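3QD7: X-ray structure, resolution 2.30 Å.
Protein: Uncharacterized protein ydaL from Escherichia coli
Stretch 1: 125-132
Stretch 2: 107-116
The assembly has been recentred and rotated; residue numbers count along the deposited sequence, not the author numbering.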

# COMPACT_ATOMS: atom_id res chain seq x y z
N ALA A 125 7.87 -4.31 -1.32
CA ALA A 125 7.25 -3.03 -0.91
C ALA A 125 6.53 -2.39 -2.04
O ALA A 125 6.82 -2.70 -3.21
CB ALA A 125 8.33 -2.06 -0.37
N CYS A 126 5.62 -1.48 -1.76
CA CYS A 126 5.05 -0.70 -2.85
C CYS A 126 4.94 0.80 -2.54
O CYS A 126 4.74 1.21 -1.38
CB CYS A 126 3.71 -1.28 -3.33
SG CYS A 126 2.39 -1.10 -2.15
N TYR A 127 5.11 1.58 -3.60
CA TYR A 127 4.94 3.02 -3.62
C TYR A 127 3.48 3.27 -3.76
O TYR A 127 2.81 2.57 -4.52
CB TYR A 127 5.57 3.61 -4.89
CG TYR A 127 7.06 3.52 -4.95
CD1 TYR A 127 7.81 3.59 -3.79
CD2 TYR A 127 7.73 3.40 -6.18
CE1 TYR A 127 9.17 3.54 -3.81
CE2 TYR A 127 9.11 3.33 -6.21
CZ TYR A 127 9.82 3.41 -5.01
OH TYR A 127 11.18 3.36 -4.98
N VAL A 128 2.98 4.30 -3.09
CA VAL A 128 1.58 4.65 -3.19
C VAL A 128 1.48 6.16 -3.46
O VAL A 128 2.11 6.97 -2.77
CB VAL A 128 0.81 4.27 -1.87
CG1 VAL A 128 -0.70 4.55 -1.99
CG2 VAL A 128 1.08 2.84 -1.44
N ALA A 129 0.69 6.54 -4.47
CA ALA A 129 0.43 7.95 -4.75
C ALA A 129 -0.84 8.39 -4.02
O ALA A 129 -1.88 7.74 -4.13
CB ALA A 129 0.33 8.23 -6.25
N LEU A 130 -0.73 9.49 -3.29
CA LEU A 130 -1.83 10.01 -2.49
C LEU A 130 -2.25 11.38 -3.02
O LEU A 130 -1.39 12.22 -3.31
CB LEU A 130 -1.39 10.12 -1.02
CG LEU A 130 -1.65 9.03 0.03
CD1 LEU A 130 -1.80 7.64 -0.46
CD2 LEU A 130 -0.60 9.06 1.09
N ARG A 131 -3.55 11.60 -3.16
CA ARG A 131 -4.11 12.92 -3.56
C ARG A 131 -3.84 13.94 -2.45
O ARG A 131 -4.03 13.64 -1.27
CB ARG A 131 -5.61 12.77 -3.80
CG ARG A 131 -6.34 13.96 -4.36
CD ARG A 131 -7.79 13.91 -3.86
NE ARG A 131 -8.65 13.20 -4.79
CZ ARG A 131 -9.75 12.51 -4.49
NH1 ARG A 131 -10.16 12.37 -3.23
NH2 ARG A 131 -10.42 11.93 -5.47
N LYS A 132 -3.36 15.12 -2.81
CA LYS A 132 -3.03 16.15 -1.83
C LYS A 132 -4.29 16.92 -1.38
O LYS A 132 -4.85 17.74 -2.13
CB LYS A 132 -1.98 17.10 -2.41
CG LYS A 132 -1.60 18.25 -1.49
CD LYS A 132 -0.54 17.84 -0.50
CE LYS A 132 -0.06 19.05 0.26
NZ LYS A 132 1.39 18.89 0.62
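Stretch 2 (107-116) FDDVQAYCTA

Stretch 2 lies beside stretch 1 as an antiparallel neighbour in a sheet. Strand 110-115 runs against strand 125-130 with an angle of 160° between their N-to-C directions and a closest axis approach of 4.6 Å, and the pairing buries 790 Å² summed over both sides. Before the strand, Phe107 to Val110 form a type I turn, with phi/psi of -50/-35 at Asp108 and -90/-1 at Asp109; its Val110 N to Phe107 O bond is weak at 3.3 Å.

The register follows from the backbone hydrogen bonds. Ala116 N donates to Ala125 O at 3.0 Å. Tyr127 and Cys114 pair reciprocally, Tyr127 N to Cys114 O at 3.0 Å and Cys114 N to Tyr127 O at 3.1 Å. Further along, Ala129 N reaches Ala112 O at 2.8 Å, whereas Ala129 O accepts from Gln111 N at 2.9 Å. Since two successive residues of stretch 2 thus serve the two polar groups of Ala129, the regular alternation is broken here: Gln111 has a psi of -38°, far from extended values, and Leu130 comes to pair with Val110 (CA to CA, 4.8 Å). Arg131 N then closes the ladder on Asp109 O at 2.7 Å and 176°.

On the face carrying Val128, Leu130, Val110 and Tyr113, the side chains of Val128, Leu130 and Val110 pack methyl to methyl. Val110 CG2 is the shared bump, 4.1 Å from Val128 CG1 and 3.9 Å from Leu130 CD1; it rests on the shallow groove where Val128 CG1 and Leu130 CD1 meet, 3.6 Å apart. Val128 CG2 meets Tyr113 CB at 4.2 Å, but the Tyr113 ring leads away from stretch 1.

The face carrying Tyr127, Cys114, Ala129 and Ala112 is shaped by one large ring beside small residues. Ala116 CA sits over a face of the Tyr127 ring, 3.9 Å from its centroid and 14° off the normal, a CH-pi contact; Ala116 CB is 3.9 Å from Tyr127 CE1. Cys114 SG lies instead at the ring edge, 4.1 Å from Tyr127 CD2. Ala129 CB approaches Ala112 CB at 4.3 Å and Gln111 NE2 at 3.5 Å, so the NE2 end of the Gln111 amide touches the methyl of Ala129.

At the turn end, the Arg131 side chain runs out with chi1 and chi2 both t, then bends at chi3 (-91°), and reaches across Asp109. Arg131 NH1 forms salt bridges with Asp109 OD1 at 2.8 Å and Asp108 OD2 at 3.2 Å, while Asp109 CA and Asp108 O lie over one face of the guanidinium, fitting its flat surface to the turn backbone.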

# COMPACT_ATOMS: atom_id res chain seq x y z
N PHE A 107 -9.48 3.42 -0.46
CA PHE A 107 -9.34 4.82 -0.13
C PHE A 107 -9.64 5.68 -1.36
O PHE A 107 -9.00 5.56 -2.41
CB PHE A 107 -7.92 5.11 0.38
CG PHE A 107 -7.62 4.50 1.73
CD1 PHE A 107 -8.05 5.12 2.90
CD2 PHE A 107 -6.87 3.33 1.82
CE1 PHE A 107 -7.77 4.57 4.15
CE2 PHE A 107 -6.58 2.77 3.07
CZ PHE A 107 -7.03 3.39 4.24
N ASP A 108 -10.60 6.57 -1.20
CA ASP A 108 -10.85 7.62 -2.18
C ASP A 108 -9.59 8.42 -2.61
O ASP A 108 -9.46 8.79 -3.77
CB ASP A 108 -11.93 8.58 -1.65
CG ASP A 108 -12.68 9.26 -2.76
OD1 ASP A 108 -13.18 8.55 -3.66
OD2 ASP A 108 -12.75 10.50 -2.73
N ASP A 109 -8.65 8.65 -1.68
CA ASP A 109 -7.49 9.53 -1.94
C ASP A 109 -6.23 8.82 -2.50
O ASP A 109 -5.20 9.46 -2.78
CB ASP A 109 -7.11 10.31 -0.68
CG ASP A 109 -8.20 11.28 -0.23
OD1 ASP A 109 -8.54 12.21 -0.99
OD2 ASP A 109 -8.70 11.13 0.89
N VAL A 110 -6.31 7.51 -2.69
CA VAL A 110 -5.24 6.75 -3.32
C VAL A 110 -5.41 6.85 -4.84
O VAL A 110 -6.43 6.43 -5.40
CB VAL A 110 -5.25 5.26 -2.84
CG1 VAL A 110 -4.48 4.32 -3.80
CG2 VAL A 110 -4.68 5.16 -1.44
N GLN A 111 -4.42 7.42 -5.51
CA GLN A 111 -4.46 7.61 -6.98
C GLN A 111 -3.88 6.42 -7.74
O GLN A 111 -4.36 6.08 -8.82
CB GLN A 111 -3.70 8.88 -7.39
CG GLN A 111 -4.17 10.18 -6.74
CD GLN A 111 -3.11 11.27 -6.78
OE1 GLN A 111 -3.36 12.40 -7.22
NE2 GLN A 111 -1.92 10.93 -6.32
N ALA A 112 -2.82 5.84 -7.20
CA ALA A 112 -2.09 4.79 -7.87
C ALA A 112 -1.17 4.10 -6.88
O ALA A 112 -0.84 4.65 -5.83
CB ALA A 112 -1.25 5.40 -9.04
N TYR A 113 -0.71 2.90 -7.23
CA TYR A 113 0.41 2.28 -6.57
C TYR A 113 1.15 1.39 -7.57
O TYR A 113 0.64 1.07 -8.66
CB TYR A 113 0.00 1.51 -5.29
CG TYR A 113 -1.02 0.40 -5.45
CD1 TYR A 113 -0.69 -0.81 -6.00
CD2 TYR A 113 -2.34 0.57 -5.00
CE1 TYR A 113 -1.61 -1.82 -6.14
CE2 TYR A 113 -3.28 -0.46 -5.13
CZ TYR A 113 -2.91 -1.64 -5.70
OH TYR A 113 -3.81 -2.65 -5.84
N CYS A 114 2.37 1.00 -7.19
CA CYS A 114 3.18 0.06 -7.98
C CYS A 114 4.32 -0.52 -7.14
O CYS A 114 4.67 0.03 -6.10
CB CYS A 114 3.74 0.73 -9.23
SG CYS A 114 5.04 1.92 -8.84
N THR A 115 4.89 -1.62 -7.60
CA THR A 115 5.99 -2.28 -6.88
C THR A 115 7.15 -1.27 -6.76
O THR A 115 7.39 -0.49 -7.67
CB THR A 115 6.36 -3.62 -7.58
OG1 THR A 115 5.21 -4.48 -7.59
CG2 THR A 115 7.43 -4.34 -6.85
N ALA A 116 7.82 -1.24 -5.60
CA ALA A 116 8.95 -0.34 -5.36
C ALA A 116 10.20 -0.73 -6.15
O ALA A 116 10.34 -1.86 -6.56
CB ALA A 116 9.27 -0.32 -3.88